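Manganese-containing pseudocatalase (Thermus thermophilus, PDB 2V8T) breaks down hydrogen peroxide to water and oxygen as a catalase, using a pair of manganese ions in each subunit. Local coordinates at the interface of chains A and B and the interface of chains A and C. Sequence-based numbering; all coordinates share one arbitrary frame. Chains: chain A/B/C, Manganese-containing pseudocatalase.

Contact 1: the interface of chains A and B. Residues chain A 41, 45, 138; chain B 30, 37, 74, 123-125.
In both A:Tyr45 and B:Met37 CG lies beside the backbone N, which helps direct the two side chains toward each other. In A:Tyr45 CG is anti to the carbonyl carbon (chi1 -80°), and the ring points into chain B. B:Met37 starts out the same way. Its bend at chi2 sets SD by the tyrosine, and the bend at chi3 (-62°) turns the CE methyl to A:Met41. The site is a largely apolar pocket of chain B that receives a tyrosine from helix 36-49 of chain A. It is a patch of the two-fold A-B interface and probably helps hold the subunits together. B:Met37 lies on the equivalent helix 36-49 of chain B. The phenol OH of A:Tyr45 lies 3.1 Å from B:Met37 SD. B:Leu30 comes from the opposite direction to the tyrosine, and its CD1 is 3.4 Å from A:Tyr45 OH. B:Val125 holds one face of the ring. Its CG2 methyl sits over the centre, 3.5 Å from the ring centroid, as a CH-pi contact. B:Ser123 OG and B:Leu30 CD2 lie at the ring edge, in plane. A:Val138 crosses B:Val125 at about a right angle and backs the same methyl. The two methionines reach toward each other tip to tip, with A:Met41 SD 3.6 Å from B:Met37 CE.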
loop_
_atom_site.group_PDB
_atom_site.type_symbol
_atom_site.label_atom_id
_atom_site.label_comp_id
_atom_site.label_asym_id
_atom_site.label_seq_id
_atom_site.Cartn_x
_atom_site.Cartn_y
_atom_site.Cartn_z
ATOM N N MET A 41 -11.928 -13.388 -7.352
ATOM C CA MET A 41 -12.252 -12.047 -7.794
ATOM C C MET A 41 -11.874 -11.824 -9.253
ATOM O O MET A 41 -12.541 -11.051 -9.961
ATOM C CB MET A 41 -11.570 -11.049 -6.864
ATOM C CG MET A 41 -12.166 -11.054 -5.429
ATOM S SD MET A 41 -13.767 -10.158 -5.364
ATOM C CE MET A 41 -14.587 -10.833 -3.903
ATOM N N TYR A 45 -15.014 -10.622 -11.530
ATOM C CA TYR A 45 -15.012 -9.386 -12.306
ATOM C C TYR A 45 -14.973 -9.654 -13.795
ATOM O O TYR A 45 -15.633 -8.953 -14.563
ATOM C CB TYR A 45 -13.913 -8.441 -11.838
ATOM C CG TYR A 45 -14.335 -7.699 -10.598
ATOM C CD1 TYR A 45 -14.918 -6.445 -10.661
ATOM C CD2 TYR A 45 -14.240 -8.252 -9.335
ATOM C CE1 TYR A 45 -15.373 -5.811 -9.552
ATOM C CE2 TYR A 45 -14.707 -7.634 -8.178
ATOM C CZ TYR A 45 -15.277 -6.376 -8.331
ATOM O OH TYR A 45 -15.724 -5.693 -7.204
ATOM N N VAL A 138 -6.386 -8.521 -9.367
ATOM C CA VAL A 138 -7.383 -8.854 -10.401
ATOM C C VAL A 138 -6.902 -8.327 -11.744
ATOM O O VAL A 138 -6.479 -7.177 -11.857
ATOM C CB VAL A 138 -8.741 -8.289 -10.010
ATOM C CG1 VAL A 138 -9.752 -8.382 -11.146
ATOM C CG2 VAL A 138 -9.266 -9.024 -8.766
ATOM N N LEU B 30 -18.165 0.747 -5.362
ATOM C CA LEU B 30 -17.755 -0.617 -5.663
ATOM C C LEU B 30 -16.546 -0.996 -4.812
ATOM O O LEU B 30 -16.607 -1.865 -3.965
ATOM C CB LEU B 30 -17.521 -0.806 -7.152
ATOM C CG LEU B 30 -17.136 -2.232 -7.581
ATOM C CD1 LEU B 30 -18.133 -3.279 -7.057
ATOM C CD2 LEU B 30 -17.027 -2.309 -9.112
ATOM N N MET B 37 -17.877 -3.876 -2.181
ATOM C CA MET B 37 -16.866 -4.877 -1.851
ATOM C C MET B 37 -16.659 -4.952 -0.342
ATOM O O MET B 37 -16.404 -6.028 0.212
ATOM C CB MET B 37 -15.536 -4.536 -2.513
ATOM C CG MET B 37 -15.532 -4.857 -3.947
ATOM S SD MET B 37 -15.375 -6.666 -4.267
ATOM C CE MET B 37 -13.768 -6.996 -3.551
ATOM N N ILE B 74 -22.275 -6.127 -5.531
ATOM C CA ILE B 74 -21.059 -5.855 -6.328
ATOM C C ILE B 74 -21.363 -6.060 -7.810
ATOM O O ILE B 74 -20.906 -5.308 -8.663
ATOM C CB ILE B 74 -19.792 -6.619 -5.869
ATOM C CG1 ILE B 74 -19.855 -8.127 -5.986
ATOM C CG2 ILE B 74 -19.372 -6.185 -4.467
ATOM C CD1 ILE B 74 -18.472 -8.795 -5.958
ATOM N N SER B 123 -15.242 -2.106 -15.444
ATOM C CA SER B 123 -15.064 -1.888 -14.032
ATOM C C SER B 123 -13.766 -2.510 -13.546
ATOM O O SER B 123 -13.261 -3.492 -14.091
ATOM C CB SER B 123 -16.248 -2.506 -13.258
ATOM O OG SER B 123 -16.207 -3.905 -13.150
ATOM N N LEU B 124 -13.242 -1.916 -12.459
ATOM C CA LEU B 124 -12.032 -2.363 -11.794
ATOM C C LEU B 124 -12.287 -2.439 -10.290
ATOM O O LEU B 124 -13.284 -1.900 -9.776
ATOM C CB LEU B 124 -10.845 -1.444 -12.130
ATOM C CG LEU B 124 -10.487 -1.363 -13.603
ATOM C CD1 LEU B 124 -9.492 -0.231 -13.829
ATOM C CD2 LEU B 124 -9.905 -2.707 -14.105
ATOM N N VAL B 125 -11.397 -3.093 -9.550
ATOM C CA VAL B 125 -11.635 -3.368 -8.120
ATOM C C VAL B 125 -10.994 -2.238 -7.284
ATOM O O VAL B 125 -9.960 -2.425 -6.626
ATOM C CB VAL B 125 -11.167 -4.759 -7.720
ATOM C CG1 VAL B 125 -11.698 -5.096 -6.343
ATOM C CG2 VAL B 125 -11.605 -5.814 -8.738
#

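Contact 2: the interface of chains A and C. Residues chain A 139, 146, 149-150; chain C 153, 156-157, 210.
C:Phe153 pushes its ring between A:Phe139, A:Leu146 and A:His150. In this manganese catalase the patch is mainly helix packing, helix 144-166 of each chain with loop residues beside it, and probably contributes to subunit assembly. The CZ corner of C:Phe153 stands over the centre of the A:Phe139 face, 3.6 Å above its plane. The two planes are 80° apart, an edge-to-face arrangement. A:His150 meets the same phenylalanine obliquely. Its CB lies 3.6 Å from C:Phe153 CE1, and C:Phe153 CE2 sits at the edge of the imidazole, in plane. A:Leu146 crosses the phenylalanine at about a right angle, with its CD1 3.7 Å from C:Phe153 CE1. That methyl also packs on C:Val156 CG2, at 3.7 Å, and on C:Ile210 CG2, at 3.9 Å. Farther out, A:Leu149 CD2 comes to 4.0 Å from C:Val156 CG2.

The next layer probably helps to position these groups. C:Phe153 has CG opposite its backbone N (chi1 167°), which carries the ring across to chain A. C:Ala157, one turn on in the same helix, lays its CB on one face of that ring, toward the rim. Within chain A, A:Phe139 CB sits 3.5 Å above the plane of the A:His150 imidazole, over its centre. A:Leu146 CD2 lies at the edge of the A:Phe139 ring, in plane.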
loop_
_atom_site.group_PDB
_atom_site.type_symbol
_atom_site.label_atom_id
_atom_site.label_comp_id
_atom_site.label_asym_id
_atom_site.label_seq_id
_atom_site.Cartn_x
_atom_site.Cartn_y
_atom_site.Cartn_z
ATOM N N PHE A 139 -7.052 -9.180 -12.750
ATOM C CA PHE A 139 -6.771 -8.863 -14.157
ATOM C C PHE A 139 -8.089 -9.037 -14.920
ATOM O O PHE A 139 -8.623 -10.143 -15.011
ATOM C CB PHE A 139 -5.711 -9.842 -14.700
ATOM C CG PHE A 139 -5.337 -9.552 -16.115
ATOM C CD1 PHE A 139 -4.414 -8.560 -16.382
ATOM C CD2 PHE A 139 -5.874 -10.257 -17.188
ATOM C CE1 PHE A 139 -4.051 -8.262 -17.697
ATOM C CE2 PHE A 139 -5.523 -9.985 -18.472
ATOM C CZ PHE A 139 -4.600 -9.002 -18.728
ATOM N N LEU A 146 -6.719 -13.066 -23.885
ATOM C CA LEU A 146 -5.735 -12.570 -22.893
ATOM C C LEU A 146 -6.173 -12.963 -21.472
ATOM O O LEU A 146 -5.354 -13.418 -20.669
ATOM C CB LEU A 146 -5.583 -11.084 -23.076
ATOM C CG LEU A 146 -4.506 -10.407 -22.184
ATOM C CD1 LEU A 146 -3.122 -10.927 -22.436
ATOM C CD2 LEU A 146 -4.584 -8.904 -22.415
ATOM N N LEU A 149 -5.708 -16.783 -21.001
ATOM C CA LEU A 149 -4.297 -17.085 -20.825
ATOM C C LEU A 149 -3.870 -16.759 -19.384
ATOM O O LEU A 149 -3.217 -17.550 -18.710
ATOM C CB LEU A 149 -3.482 -16.300 -21.867
ATOM C CG LEU A 149 -1.982 -16.444 -21.731
ATOM C CD1 LEU A 149 -1.486 -17.876 -21.917
ATOM C CD2 LEU A 149 -1.286 -15.487 -22.740
ATOM N N HIS A 150 -4.267 -15.548 -18.930
ATOM C CA HIS A 150 -4.005 -15.189 -17.555
ATOM C C HIS A 150 -4.584 -16.223 -16.590
ATOM O O HIS A 150 -3.919 -16.590 -15.615
ATOM C CB HIS A 150 -4.683 -13.811 -17.273
ATOM C CG HIS A 150 -4.692 -13.465 -15.829
ATOM N ND1 HIS A 150 -5.729 -13.849 -14.995
ATOM C CD2 HIS A 150 -3.790 -12.880 -15.010
ATOM C CE1 HIS A 150 -5.413 -13.473 -13.744
ATOM N NE2 HIS A 150 -4.243 -12.874 -13.715
ATOM N N PHE C 153 2.794 -14.315 -20.970
ATOM C CA PHE C 153 1.630 -13.500 -20.621
ATOM C C PHE C 153 2.015 -12.038 -20.383
ATOM O O PHE C 153 1.359 -11.129 -20.871
ATOM C CB PHE C 153 0.941 -14.114 -19.377
ATOM C CG PHE C 153 -0.055 -13.152 -18.780
ATOM C CD1 PHE C 153 -1.278 -12.878 -19.434
ATOM C CD2 PHE C 153 0.215 -12.486 -17.629
ATOM C CE1 PHE C 153 -2.152 -11.950 -18.969
ATOM C CE2 PHE C 153 -0.699 -11.539 -17.142
ATOM C CZ PHE C 153 -1.855 -11.291 -17.828
ATOM N N VAL C 156 2.507 -10.039 -23.579
ATOM C CA VAL C 156 1.306 -9.698 -24.348
ATOM C C VAL C 156 0.356 -8.766 -23.559
ATOM O O VAL C 156 -0.325 -7.947 -24.182
ATOM C CB VAL C 156 0.613 -10.932 -24.933
ATOM C CG1 VAL C 156 1.532 -11.592 -25.968
ATOM C CG2 VAL C 156 0.141 -11.935 -23.900
ATOM N N ALA C 157 0.356 -8.863 -22.232
ATOM C CA ALA C 157 -0.393 -7.871 -21.430
ATOM C C ALA C 157 0.239 -6.479 -21.581
ATOM O O ALA C 157 -0.450 -5.482 -21.784
ATOM C CB ALA C 157 -0.436 -8.319 -19.969
ATOM N N ILE C 210 -1.588 -11.408 -29.716
ATOM C CA ILE C 210 -2.557 -11.071 -28.705
ATOM C C ILE C 210 -2.355 -9.592 -28.363
ATOM O O ILE C 210 -1.229 -9.193 -28.091
ATOM C CB ILE C 210 -2.340 -11.925 -27.415
ATOM C CG1 ILE C 210 -2.541 -13.405 -27.685
ATOM C CG2 ILE C 210 -3.285 -11.408 -26.312
ATOM C CD1 ILE C 210 -2.011 -14.280 -26.597
#

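Contact 3: the interface of chains A and B. Residues chain A 1-2, 64, 68, 236, 241; chain B 3-4.
B:Arg4 and A:Phe2 pair as an antiparallel beta bridge between the N-terminal strands 2-4 of two manganese catalase subunits. The backbone N of B:Arg4 also donates a hydrogen bond of 2.9 Å to A:Phe236 O. From there the arginine runs extended, with CG opposite the backbone N (chi1 -175°), alongside the A:Phe2 side chain. B:Arg4 CB lies 3.3 Å from the hydroxyl OG1 of A:Thr68. B:Arg4 CG packs on A:Phe2 CE2 at 3.6 Å. CD passes between A:Thr68 OG1 and the phenol OH of A:Tyr241. B:Arg4 NE is 3.1 Å from A:Tyr241 OH, which lies well off the guanidinium plane, so any hydrogen bond here is weak and strongly bent. The tyrosine crosses the arginine at about a right angle, its ring turned 83° from the guanidinium plane. CZ and its nitrogens form a flat group sandwiched near its rim. A:Ala64 CB lies over one face, and A:Phe2 CZ over the other. At the tip, B:Arg4 NH1 makes a weak hydrogen bond of 3.2 Å to A:Ala64 O. That carbonyl also accepts a hydrogen bond from A:Thr68 OG1. A leucine in place of B:Arg4 would probably lose the NH1 link to A:Ala64 O and the polar contact with A:Tyr241 OH, and leave a gap between A:Ala64 and A:Phe2.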
loop_
_atom_site.group_PDB
_atom_site.type_symbol
_atom_site.label_atom_id
_atom_site.label_comp_id
_atom_site.label_asym_id
_atom_site.label_seq_id
_atom_site.Cartn_x
_atom_site.Cartn_y
_atom_site.Cartn_z
ATOM N N MET A 1 -27.137 -12.617 -9.554
ATOM C CA MET A 1 -27.484 -12.780 -8.103
ATOM C C MET A 1 -26.899 -14.110 -7.655
ATOM O O MET A 1 -26.554 -14.937 -8.491
ATOM C CB MET A 1 -29.003 -12.755 -7.853
ATOM C CG MET A 1 -29.650 -11.407 -8.017
ATOM S SD MET A 1 -31.412 -11.434 -7.571
ATOM C CE MET A 1 -32.078 -12.161 -9.055
ATOM N N PHE A 2 -26.868 -14.298 -6.333
ATOM C CA PHE A 2 -26.297 -15.484 -5.748
ATOM C C PHE A 2 -27.166 -16.037 -4.635
ATOM O O PHE A 2 -27.935 -15.294 -3.994
ATOM C CB PHE A 2 -24.881 -15.179 -5.193
ATOM C CG PHE A 2 -23.921 -14.800 -6.290
ATOM C CD1 PHE A 2 -23.881 -13.515 -6.816
ATOM C CD2 PHE A 2 -23.092 -15.789 -6.865
ATOM C CE1 PHE A 2 -23.026 -13.210 -7.886
ATOM C CE2 PHE A 2 -22.230 -15.490 -7.889
ATOM C CZ PHE A 2 -22.220 -14.196 -8.408
ATOM N N ALA A 64 -18.238 -17.548 -15.509
ATOM C CA ALA A 64 -19.233 -17.216 -14.525
ATOM C C ALA A 64 -19.410 -18.349 -13.509
ATOM O O ALA A 64 -19.621 -18.112 -12.309
ATOM C CB ALA A 64 -20.558 -16.867 -15.185
ATOM N N THR A 68 -18.255 -18.841 -9.342
ATOM C CA THR A 68 -19.153 -19.273 -8.273
ATOM C C THR A 68 -18.519 -20.366 -7.425
ATOM O O THR A 68 -18.636 -20.378 -6.209
ATOM C CB THR A 68 -20.495 -19.715 -8.859
ATOM O OG1 THR A 68 -20.965 -18.689 -9.718
ATOM C CG2 THR A 68 -21.514 -19.963 -7.766
ATOM N N PHE A 236 -22.921 -24.753 -10.708
ATOM C CA PHE A 236 -23.335 -24.139 -9.459
ATOM C C PHE A 236 -24.444 -23.089 -9.733
ATOM O O PHE A 236 -24.282 -21.906 -9.490
ATOM C CB PHE A 236 -22.153 -23.470 -8.754
ATOM C CG PHE A 236 -21.197 -24.423 -8.082
ATOM C CD1 PHE A 236 -21.426 -24.801 -6.757
ATOM C CD2 PHE A 236 -20.033 -24.894 -8.698
ATOM C CE1 PHE A 236 -20.541 -25.631 -6.075
ATOM C CE2 PHE A 236 -19.172 -25.722 -8.014
ATOM C CZ PHE A 236 -19.397 -26.084 -6.718
ATOM N N TYR A 241 -26.163 -21.386 -17.149
ATOM C CA TYR A 241 -24.849 -21.923 -17.466
ATOM C C TYR A 241 -24.904 -23.387 -17.861
ATOM O O TYR A 241 -24.109 -24.215 -17.435
ATOM C CB TYR A 241 -23.805 -21.674 -16.335
ATOM C CG TYR A 241 -23.903 -20.290 -15.759
ATOM C CD1 TYR A 241 -23.885 -19.134 -16.543
ATOM C CD2 TYR A 241 -24.139 -20.112 -14.408
ATOM C CE1 TYR A 241 -24.061 -17.869 -15.998
ATOM C CE2 TYR A 241 -24.318 -18.850 -13.857
ATOM C CZ TYR A 241 -24.298 -17.721 -14.664
ATOM O OH TYR A 241 -24.480 -16.487 -14.070
ATOM N N LEU B 3 -24.494 -20.693 -5.121
ATOM C CA LEU B 3 -25.058 -20.869 -6.452
ATOM C C LEU B 3 -25.217 -19.483 -7.091
ATOM O O LEU B 3 -25.278 -18.463 -6.370
ATOM C CB LEU B 3 -26.432 -21.525 -6.413
ATOM C CG LEU B 3 -26.512 -22.863 -5.674
ATOM C CD1 LEU B 3 -27.986 -23.299 -5.591
ATOM C CD2 LEU B 3 -25.638 -23.931 -6.373
ATOM N N ARG B 4 -25.297 -19.453 -8.407
ATOM C CA ARG B 4 -25.423 -18.209 -9.154
ATOM C C ARG B 4 -26.662 -18.275 -10.055
ATOM O O ARG B 4 -26.913 -19.296 -10.687
ATOM C CB ARG B 4 -24.156 -17.964 -9.979
ATOM C CG ARG B 4 -24.125 -16.638 -10.718
ATOM C CD ARG B 4 -22.759 -16.468 -11.386
ATOM N NE ARG B 4 -22.673 -15.152 -11.997
ATOM C CZ ARG B 4 -21.525 -14.521 -12.217
ATOM N NH1 ARG B 4 -20.361 -15.075 -11.907
ATOM N NH2 ARG B 4 -21.532 -13.289 -12.703
#

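Contacts 1 and 3 are two patches of one two-fold A–B interface, with C-alpha centres about 16 Å apart. Both draw on helix 57-85, that of chain B at contact 1 and that of chain A at contact 3. By the two-fold, each chain's copy serves both kinds of patch. That helix also carries manganese ligands. Contact 2 joins chain A to a different subunit. Its C-alpha centre is about 18 Å from that of contact 1 and about 25 Å from that of contact 3. A:Val138 of contact 1 and A:Phe139 of contact 2 are sequence neighbours. Chain A thus meets B and C through adjoining surfaces, consistent with the six-chain deposited assembly.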